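Long-range contacts in M32 carboxypeptidase (Chitinophagaceae bacterium, PDB 7A03), which probably removes amino acids from the C-termini of peptides as a metal-dependent carboxypeptidase of family M32: residues Trp263-His267 against Ser300-Glu304; Gly270-Glu275 against Ile295-Ser300. All coordinates share one frame; numbering follows the deposited sequence.

Contact 1: residues Trp263-His267 against Ser300-Glu304; sequences WSCIH and SRLWE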
ATOM      1  N   TRP A 263      -6.547   9.725 -10.787  1.00 12.19           N
ATOM      2  CA  TRP A 263      -6.676   8.908  -9.586  1.00 14.68           C
ATOM      3  C   TRP A 263      -5.328   8.411  -9.074  1.00 13.69           C
ATOM      4  O   TRP A 263      -5.175   8.230  -7.856  1.00 12.44           O
ATOM      5  CB  TRP A 263      -7.723   7.794  -9.772  1.00 11.74           C
ATOM      6  CG  TRP A 263      -9.101   8.399  -9.826  1.00 13.38           C
ATOM      7  CD1 TRP A 263      -9.948   8.623  -8.783  1.00 13.20           C
ATOM      8  CD2 TRP A 263      -9.731   8.969 -10.978  1.00 12.11           C
ATOM      9  NE1 TRP A 263     -11.080   9.272  -9.222  1.00 14.00           N
ATOM     10  CE2 TRP A 263     -10.977   9.478 -10.573  1.00 15.18           C
ATOM     11  CE3 TRP A 263      -9.373   9.064 -12.326  1.00 13.70           C
ATOM     12  CZ2 TRP A 263     -11.852  10.089 -11.464  1.00 14.92           C
ATOM     13  CZ3 TRP A 263     -10.233   9.675 -13.202  1.00 12.28           C
ATOM     14  CH2 TRP A 263     -11.456  10.185 -12.772  1.00 13.23           C
ATOM     15  N   SER A 264      -4.338   8.202  -9.955  1.00 14.48           N
ATOM     16  CA  SER A 264      -2.991   7.934  -9.449  1.00 14.49           C
ATOM     17  C   SER A 264      -2.501   9.101  -8.590  1.00 10.87           C
ATOM     18  O   SER A 264      -1.905   8.909  -7.516  1.00 11.79           O
ATOM     19  CB  SER A 264      -2.017   7.712 -10.611  1.00 16.01           C
ATOM     20  OG  SER A 264      -2.269   6.496 -11.286  1.00 18.94           O
ATOM     21  N   CYS A 265      -2.713  10.323  -9.079  1.00 11.80           N
ATOM     22  CA  CYS A 265      -2.242  11.505  -8.375  1.00 10.68           C
ATOM     23  C   CYS A 265      -2.937  11.626  -7.026  1.00 10.79           C
ATOM     24  O   CYS A 265      -2.297  11.903  -6.012  1.00 12.96           O
ATOM     25  CB  CYS A 265      -2.598  12.728  -9.212  1.00 11.40           C
ATOM     26  SG  CYS A 265      -1.481  13.049 -10.573  1.00 12.37           S
ATOM     27  N   ILE A 266      -4.259  11.407  -6.984  1.00 11.00           N
ATOM     28  CA  ILE A 266      -4.949  11.524  -5.698  1.00 11.75           C
ATOM     29  C   ILE A 266      -4.476  10.439  -4.734  1.00 11.15           C
ATOM     30  O   ILE A 266      -4.274  10.686  -3.533  1.00 11.88           O
ATOM     31  CB  ILE A 266      -6.475  11.475  -5.894  1.00 11.39           C
ATOM     32  CG1 ILE A 266      -6.932  12.620  -6.820  1.00 11.45           C
ATOM     33  CG2 ILE A 266      -7.177  11.529  -4.536  1.00 11.69           C
ATOM     34  CD1 ILE A 266      -8.351  12.478  -7.297  1.00 14.78           C
ATOM     35  N   HIS A 267      -4.273   9.226  -5.253  1.00 11.09           N
ATOM     36  CA  HIS A 267      -3.805   8.104  -4.445  1.00 11.32           C
ATOM     37  C   HIS A 267      -2.445   8.415  -3.805  1.00 10.89           C
ATOM     38  O   HIS A 267      -2.253   8.303  -2.570  1.00 12.56           O
ATOM     39  CB  HIS A 267      -3.718   6.903  -5.385  1.00 12.34           C
ATOM     40  CG  HIS A 267      -3.331   5.622  -4.726  1.00 13.36           C
ATOM     41  ND1 HIS A 267      -4.255   4.685  -4.307  1.00 14.34           N
ATOM     42  CD2 HIS A 267      -2.114   5.108  -4.435  1.00 13.62           C
ATOM     43  CE1 HIS A 267      -3.619   3.643  -3.800  1.00 13.57           C
ATOM     44  NE2 HIS A 267      -2.319   3.881  -3.854  1.00 16.34           N
ATOM     45  N   SER A 300      -3.937   6.428   1.150  1.00 11.82           N
ATOM     46  CA  SER A 300      -4.074   6.492  -0.309  1.00 11.39           C
ATOM     47  C   SER A 300      -5.499   6.188  -0.774  1.00 13.63           C
ATOM     48  O   SER A 300      -6.045   6.884  -1.650  1.00 12.90           O
ATOM     49  CB  SER A 300      -3.054   5.590  -1.015  1.00 14.16           C
ATOM     50  OG  SER A 300      -3.296   4.221  -0.758  1.00 16.93           O
ATOM     51  N   ARG A 301      -6.120   5.152  -0.200  1.00 12.63           N
ATOM     52  CA  ARG A 301      -7.453   4.765  -0.641  1.00 12.01           C
ATOM     53  C   ARG A 301      -8.527   5.735  -0.167  1.00 13.64           C
ATOM     54  O   ARG A 301      -9.520   5.934  -0.879  1.00 12.31           O
ATOM     55  CB  ARG A 301      -7.794   3.356  -0.156  1.00 12.20           C
ATOM     56  CG  ARG A 301      -6.979   2.253  -0.833  1.00 14.42           C
ATOM     57  CD  ARG A 301      -7.112   2.241  -2.355  1.00 13.23           C
ATOM     58  NE  ARG A 301      -6.589   0.984  -2.891  1.00 16.34           N
ATOM     59  CZ  ARG A 301      -6.406   0.710  -4.178  1.00 15.11           C
ATOM     60  NH1 ARG A 301      -5.980  -0.493  -4.522  1.00 15.47           N
ATOM     61  NH2 ARG A 301      -6.677   1.604  -5.125  1.00 16.59           N
ATOM     62  N   LEU A 302      -8.364   6.324   1.030  1.00 12.20           N
ATOM     63  CA  LEU A 302      -9.364   7.265   1.514  1.00 12.39           C
ATOM     64  C   LEU A 302      -9.457   8.446   0.574  1.00 12.30           C
ATOM     65  O   LEU A 302     -10.566   8.878   0.213  1.00 12.87           O
ATOM     66  CB  LEU A 302      -9.013   7.739   2.924  1.00 12.43           C
ATOM     67  CG  LEU A 302      -9.969   8.733   3.601  1.00 12.67           C
ATOM     68  CD1 LEU A 302      -9.963   8.507   5.108  1.00 13.22           C
ATOM     69  CD2 LEU A 302      -9.579  10.174   3.299  1.00 14.82           C
ATOM     70  N   TRP A 303      -8.300   8.972   0.144  1.00 12.04           N
ATOM     71  CA  TRP A 303      -8.382  10.099  -0.781  1.00 13.17           C
ATOM     72  C   TRP A 303      -8.777   9.666  -2.191  1.00 12.72           C
ATOM     73  O   TRP A 303      -9.597  10.330  -2.841  1.00 12.10           O
ATOM     74  CB  TRP A 303      -7.064  10.859  -0.798  1.00 12.85           C
ATOM     75  CG  TRP A 303      -6.816  11.688   0.421  1.00 11.77           C
ATOM     76  CD1 TRP A 303      -6.096  11.335   1.522  1.00 11.74           C
ATOM     77  CD2 TRP A 303      -7.268  13.029   0.651  1.00 11.89           C
ATOM     78  NE1 TRP A 303      -6.045  12.380   2.417  1.00 12.32           N
ATOM     79  CE2 TRP A 303      -6.782  13.422   1.914  1.00 11.92           C
ATOM     80  CE3 TRP A 303      -8.043  13.936  -0.088  1.00 13.72           C
ATOM     81  CZ2 TRP A 303      -7.021  14.688   2.447  1.00 12.69           C
ATOM     82  CZ3 TRP A 303      -8.282  15.199   0.452  1.00 12.60           C
ATOM     83  CH2 TRP A 303      -7.786  15.555   1.708  1.00 12.92           C
ATOM     84  N   GLU A 304      -8.239   8.544  -2.672  1.00 11.88           N
ATOM     85  CA  GLU A 304      -8.504   8.146  -4.049  1.00 11.89           C
ATOM     86  C   GLU A 304      -9.973   7.804  -4.260  1.00 13.24           C
ATOM     87  O   GLU A 304     -10.565   8.165  -5.287  1.00 12.27           O
ATOM     88  CB  GLU A 304      -7.632   6.944  -4.421  1.00 11.77           C
ATOM     89  CG  GLU A 304      -7.856   6.494  -5.858  1.00 13.19           C
ATOM     90  CD  GLU A 304      -7.419   5.072  -6.126  1.00 16.90           C
ATOM     91  OE1 GLU A 304      -6.858   4.439  -5.209  1.00 14.77           O
ATOM     92  OE2 GLU A 304      -7.655   4.583  -7.258  1.00 14.67           O
TER
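Helix-helix packing round a buried polar centre joins Trp263-His267 of helix 258-277 to Ser300-Glu304 of helix 293-307, the segment axes passing 8.3 Å apart at 134°. The ring of His267 is gripped from two directions. At its edge, ND1 donates to Glu304 OE1 over 2.8 Å (N-H...O 152°), meeting the carboxylate from above its plane. Over one face lies Ser300 CB, 3.4 Å from the centroid of the His267 ring, a CH-pi contact. With CG anti to the backbone N (chi1 -176°), the imidazole reaches both partners. Glu304 OE1 also accepts from Arg301 NH2 at 2.8 Å on its syn side, in a salt bridge, while OE2 pairs with Arg309; three donors thus fix the carboxylate. His267 opens an HExxH sequence, consistent with a metal ligand, although no metal is bound here; Glu304 would then be its second-shell partner. Beside this centre, Ile266 CG2 packs on Trp303 CB at 3.8 Å. Trp263 turns its CD1 edge to Glu304 O (3.6 Å), and its NE1 bonds Gly308 O. Outward, Arg301 and Leu302 touch helix 420-439, Trp303 meets helix 453-462, and the side chains of Ser264 and Cys265 touch strand 247-251.

Contact 2: residues Gly270-Glu275 against Ile295-Ser300; sequences GHALYE and IHESQS
Gly270 and Ser300 bring their CA atoms within 4.2 Å where the segment axes of helices 258-277 and 293-307 pass 7.9 Å apart at 123°; the missing side chain of Gly270 permits this, since a CB there would clash with Gln299 O and Ser300 CA. Two sequence motifs face each other: the end of HExxH, at His271, and His296-Gln299, which reads HESQ, matching the HES(G)Q of M32 carboxypeptidases. The His296 side chain reaches between the helices, its chi1 of -138° well off a staggered value and its ring carried across to Glu275. There NE2 donates over 2.9 Å to Glu275 OE2, which accepts through its anti lone pair, with ring and carboxylate nearly coplanar; Ser241 holds the other oxygen, OE1. Tyr274 sets its edge against one face of the His296 ring (planes at 59°), CD2 lying 3.8 Å above the centre, while its OH bonds Ala291 N. His271 ND1 comes within 2.7 Å of His296 ND1. With an alanine in place of His296, Glu275 OE2 would probably be left without its mate and the Tyr274 edge without a ring to pack on. The face of His271 receives Ser300 CB, 3.6 Å from its centroid. In relatives the glutamate of HESQ completes the metal site; here, with no metal, a water lies 2.7 Å from His271 NE2 and donates to Glu297 OE1 over 2.7 Å.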
ATOM      1  N   GLY A 270      -2.530  10.992  -1.109  1.00 11.72           N
ATOM      2  CA  GLY A 270      -2.913  10.518   0.218  1.00 12.41           C
ATOM      3  C   GLY A 270      -1.729   9.996   1.016  1.00 11.04           C
ATOM      4  O   GLY A 270      -1.554  10.326   2.211  1.00 13.06           O
ATOM      5  N   HIS A 271      -0.874   9.203   0.346  1.00 10.89           N
ATOM      6  CA  HIS A 271       0.401   8.806   0.972  1.00 12.86           C
ATOM      7  C   HIS A 271       1.225  10.028   1.386  1.00 12.07           C
ATOM      8  O   HIS A 271       1.809  10.079   2.490  1.00 12.87           O
ATOM      9  CB  HIS A 271       1.257   8.007  -0.005  1.00 12.70           C
ATOM     10  CG  HIS A 271       0.812   6.595  -0.246  1.00 12.51           C
ATOM     11  ND1 HIS A 271       0.508   5.707   0.768  1.00 14.88           N
ATOM     12  CD2 HIS A 271       0.669   5.910  -1.403  1.00 13.72           C
ATOM     13  CE1 HIS A 271       0.198   4.532   0.239  1.00 13.58           C
ATOM     14  NE2 HIS A 271       0.277   4.632  -1.077  1.00 14.27           N
ATOM     15  N   ALA A 272       1.321  11.000   0.485  1.00 10.72           N
ATOM     16  CA  ALA A 272       2.249  12.104   0.686  1.00 12.79           C
ATOM     17  C   ALA A 272       1.797  13.002   1.824  1.00 12.19           C
ATOM     18  O   ALA A 272       2.629  13.500   2.590  1.00 11.79           O
ATOM     19  CB  ALA A 272       2.415  12.901  -0.597  1.00 10.47           C
ATOM     20  N   LEU A 273       0.485  13.196   1.974  1.00 12.27           N
ATOM     21  CA  LEU A 273      -0.012  14.018   3.068  1.00 12.23           C
ATOM     22  C   LEU A 273       0.317  13.369   4.404  1.00 11.14           C
ATOM     23  O   LEU A 273       0.660  14.058   5.380  1.00 12.93           O
ATOM     24  CB  LEU A 273      -1.524  14.228   2.936  1.00 11.80           C
ATOM     25  CG  LEU A 273      -1.997  15.075   1.760  1.00 13.46           C
ATOM     26  CD1 LEU A 273      -3.506  14.892   1.569  1.00 11.82           C
ATOM     27  CD2 LEU A 273      -1.639  16.562   1.962  1.00 14.47           C
ATOM     28  N   TYR A 274       0.208  12.032   4.466  1.00 12.44           N
ATOM     29  CA  TYR A 274       0.645  11.334   5.671  1.00 13.05           C
ATOM     30  C   TYR A 274       2.122  11.603   5.959  1.00 12.00           C
ATOM     31  O   TYR A 274       2.491  11.983   7.080  1.00 11.55           O
ATOM     32  CB  TYR A 274       0.417   9.830   5.480  1.00 13.05           C
ATOM     33  CG  TYR A 274       0.564   8.939   6.697  1.00 11.40           C
ATOM     34  CD1 TYR A 274       0.805   9.456   7.968  1.00 11.55           C
ATOM     35  CD2 TYR A 274       0.402   7.561   6.562  1.00 14.33           C
ATOM     36  CE1 TYR A 274       0.896   8.612   9.077  1.00 14.32           C
ATOM     37  CE2 TYR A 274       0.482   6.708   7.666  1.00 12.54           C
ATOM     38  CZ  TYR A 274       0.723   7.247   8.919  1.00 13.20           C
ATOM     39  OH  TYR A 274       0.793   6.386   9.997  1.00 15.83           O
ATOM     40  N   GLU A 275       2.987  11.363   4.966  1.00 11.18           N
ATOM     41  CA  GLU A 275       4.427  11.550   5.185  1.00 11.84           C
ATOM     42  C   GLU A 275       4.768  12.990   5.581  1.00 13.38           C
ATOM     43  O   GLU A 275       5.635  13.217   6.441  1.00 12.83           O
ATOM     44  CB  GLU A 275       5.210  11.127   3.950  1.00 10.83           C
ATOM     45  CG  GLU A 275       5.185   9.616   3.722  1.00 12.65           C
ATOM     46  CD  GLU A 275       6.014   8.862   4.756  1.00 14.64           C
ATOM     47  OE1 GLU A 275       7.065   9.377   5.183  1.00 16.27           O
ATOM     48  OE2 GLU A 275       5.645   7.730   5.144  1.00 15.11           O
ATOM     49  N   ILE A 295      -2.047   1.097   7.347  1.00 16.11           N
ATOM     50  CA  ILE A 295      -2.453   2.476   7.614  1.00 12.18           C
ATOM     51  C   ILE A 295      -2.011   3.398   6.470  1.00 12.82           C
ATOM     52  O   ILE A 295      -2.752   4.292   6.039  1.00 12.50           O
ATOM     53  CB  ILE A 295      -1.962   2.930   9.008  1.00 13.71           C
ATOM     54  CG1 ILE A 295      -2.589   2.076  10.131  1.00 12.57           C
ATOM     55  CG2 ILE A 295      -2.221   4.433   9.211  1.00 14.23           C
ATOM     56  CD1 ILE A 295      -4.130   2.122  10.183  1.00 12.90           C
ATOM     57  N   HIS A 296      -0.815   3.177   5.921  1.00 13.69           N
ATOM     58  CA  HIS A 296      -0.423   3.999   4.783  1.00 13.15           C
ATOM     59  C   HIS A 296      -1.392   3.806   3.610  1.00 13.58           C
ATOM     60  O   HIS A 296      -1.848   4.780   2.973  1.00 12.31           O
ATOM     61  CB  HIS A 296       1.013   3.662   4.381  1.00 15.18           C
ATOM     62  CG  HIS A 296       1.831   4.865   4.045  1.00 15.56           C
ATOM     63  ND1 HIS A 296       1.354   5.906   3.277  1.00 15.21           N
ATOM     64  CD2 HIS A 296       3.085   5.211   4.414  1.00 14.63           C
ATOM     65  CE1 HIS A 296       2.289   6.839   3.176  1.00 17.78           C
ATOM     66  NE2 HIS A 296       3.347   6.440   3.859  1.00 16.26           N
ATOM     67  N   GLU A 297      -1.750   2.544   3.334  1.00 13.25           N
ATOM     68  CA  GLU A 297      -2.682   2.281   2.254  1.00 15.47           C
ATOM     69  C   GLU A 297      -4.058   2.883   2.543  1.00 13.61           C
ATOM     70  O   GLU A 297      -4.749   3.303   1.612  1.00 13.00           O
ATOM     71  CB  GLU A 297      -2.747   0.771   1.976  1.00 14.83           C
ATOM     72  CG  GLU A 297      -3.584   0.394   0.761  1.00 18.22           C
ATOM     73  CD  GLU A 297      -2.833   0.600  -0.552  1.00 20.60           C
ATOM     74  OE1 GLU A 297      -1.677   1.065  -0.522  1.00 23.26           O
ATOM     75  OE2 GLU A 297      -3.403   0.289  -1.614  1.00 21.80           O
ATOM     76  N   SER A 298      -4.466   2.955   3.818  1.00 11.99           N
ATOM     77  CA  SER A 298      -5.737   3.605   4.137  1.00 12.72           C
ATOM     78  C   SER A 298      -5.722   5.070   3.729  1.00 12.04           C
ATOM     79  O   SER A 298      -6.754   5.622   3.327  1.00 12.19           O
ATOM     80  CB  SER A 298      -6.064   3.495   5.632  1.00 15.32           C
ATOM     81  OG  SER A 298      -5.321   4.424   6.422  1.00 15.23           O
ATOM     82  N   GLN A 299      -4.568   5.722   3.845  1.00 12.83           N
ATOM     83  CA  GLN A 299      -4.504   7.128   3.423  1.00 12.20           C
ATOM     84  C   GLN A 299      -4.633   7.284   1.904  1.00 11.60           C
ATOM     85  O   GLN A 299      -5.409   8.136   1.410  1.00 13.92           O
ATOM     86  CB  GLN A 299      -3.195   7.729   3.925  1.00 13.92           C
ATOM     87  CG  GLN A 299      -3.090   7.694   5.427  1.00 11.72           C
ATOM     88  CD  GLN A 299      -4.275   8.374   6.078  1.00 12.37           C
ATOM     89  OE1 GLN A 299      -4.355   9.602   6.122  1.00 13.06           O
ATOM     90  NE2 GLN A 299      -5.226   7.572   6.574  1.00 13.30           N
ATOM     91  N   SER A 300      -3.937   6.428   1.150  1.00 11.82           N
ATOM     92  CA  SER A 300      -4.074   6.492  -0.309  1.00 11.39           C
ATOM     93  C   SER A 300      -5.499   6.188  -0.774  1.00 13.63           C
ATOM     94  O   SER A 300      -6.045   6.884  -1.650  1.00 12.90           O
ATOM     95  CB  SER A 300      -3.054   5.590  -1.015  1.00 14.16           C
ATOM     96  OG  SER A 300      -3.296   4.221  -0.758  1.00 16.93           O
TER
HETATM   97  O   HOH W   1      -3.671  11.387   4.026  1.00 11.84           O
HETATM   98  O   HOH W   2      -0.418   2.375  -2.464  1.00 16.22           O

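Contacts 1 and 2 are successive parts of one interface between helix 258-277 and helix 293-307, their centres 9 Å apart. Along the chain the order is 263-267, 270-275, 295-300, 300-304, so contact 2 is the inner pair, and the segments of the two helices cross steeply in both contacts. Ser300 belongs to both, its side chain touching His267 and His271, whose rings meet at about 85°. The contacts also touch directly: Trp303 CD1 of contact 1 lies 3.5 Å from Gly270 CA of contact 2. Together they set both histidines of the HExxH sequence beside Glu297, the layout expected of an M32 metal site, here without its metal.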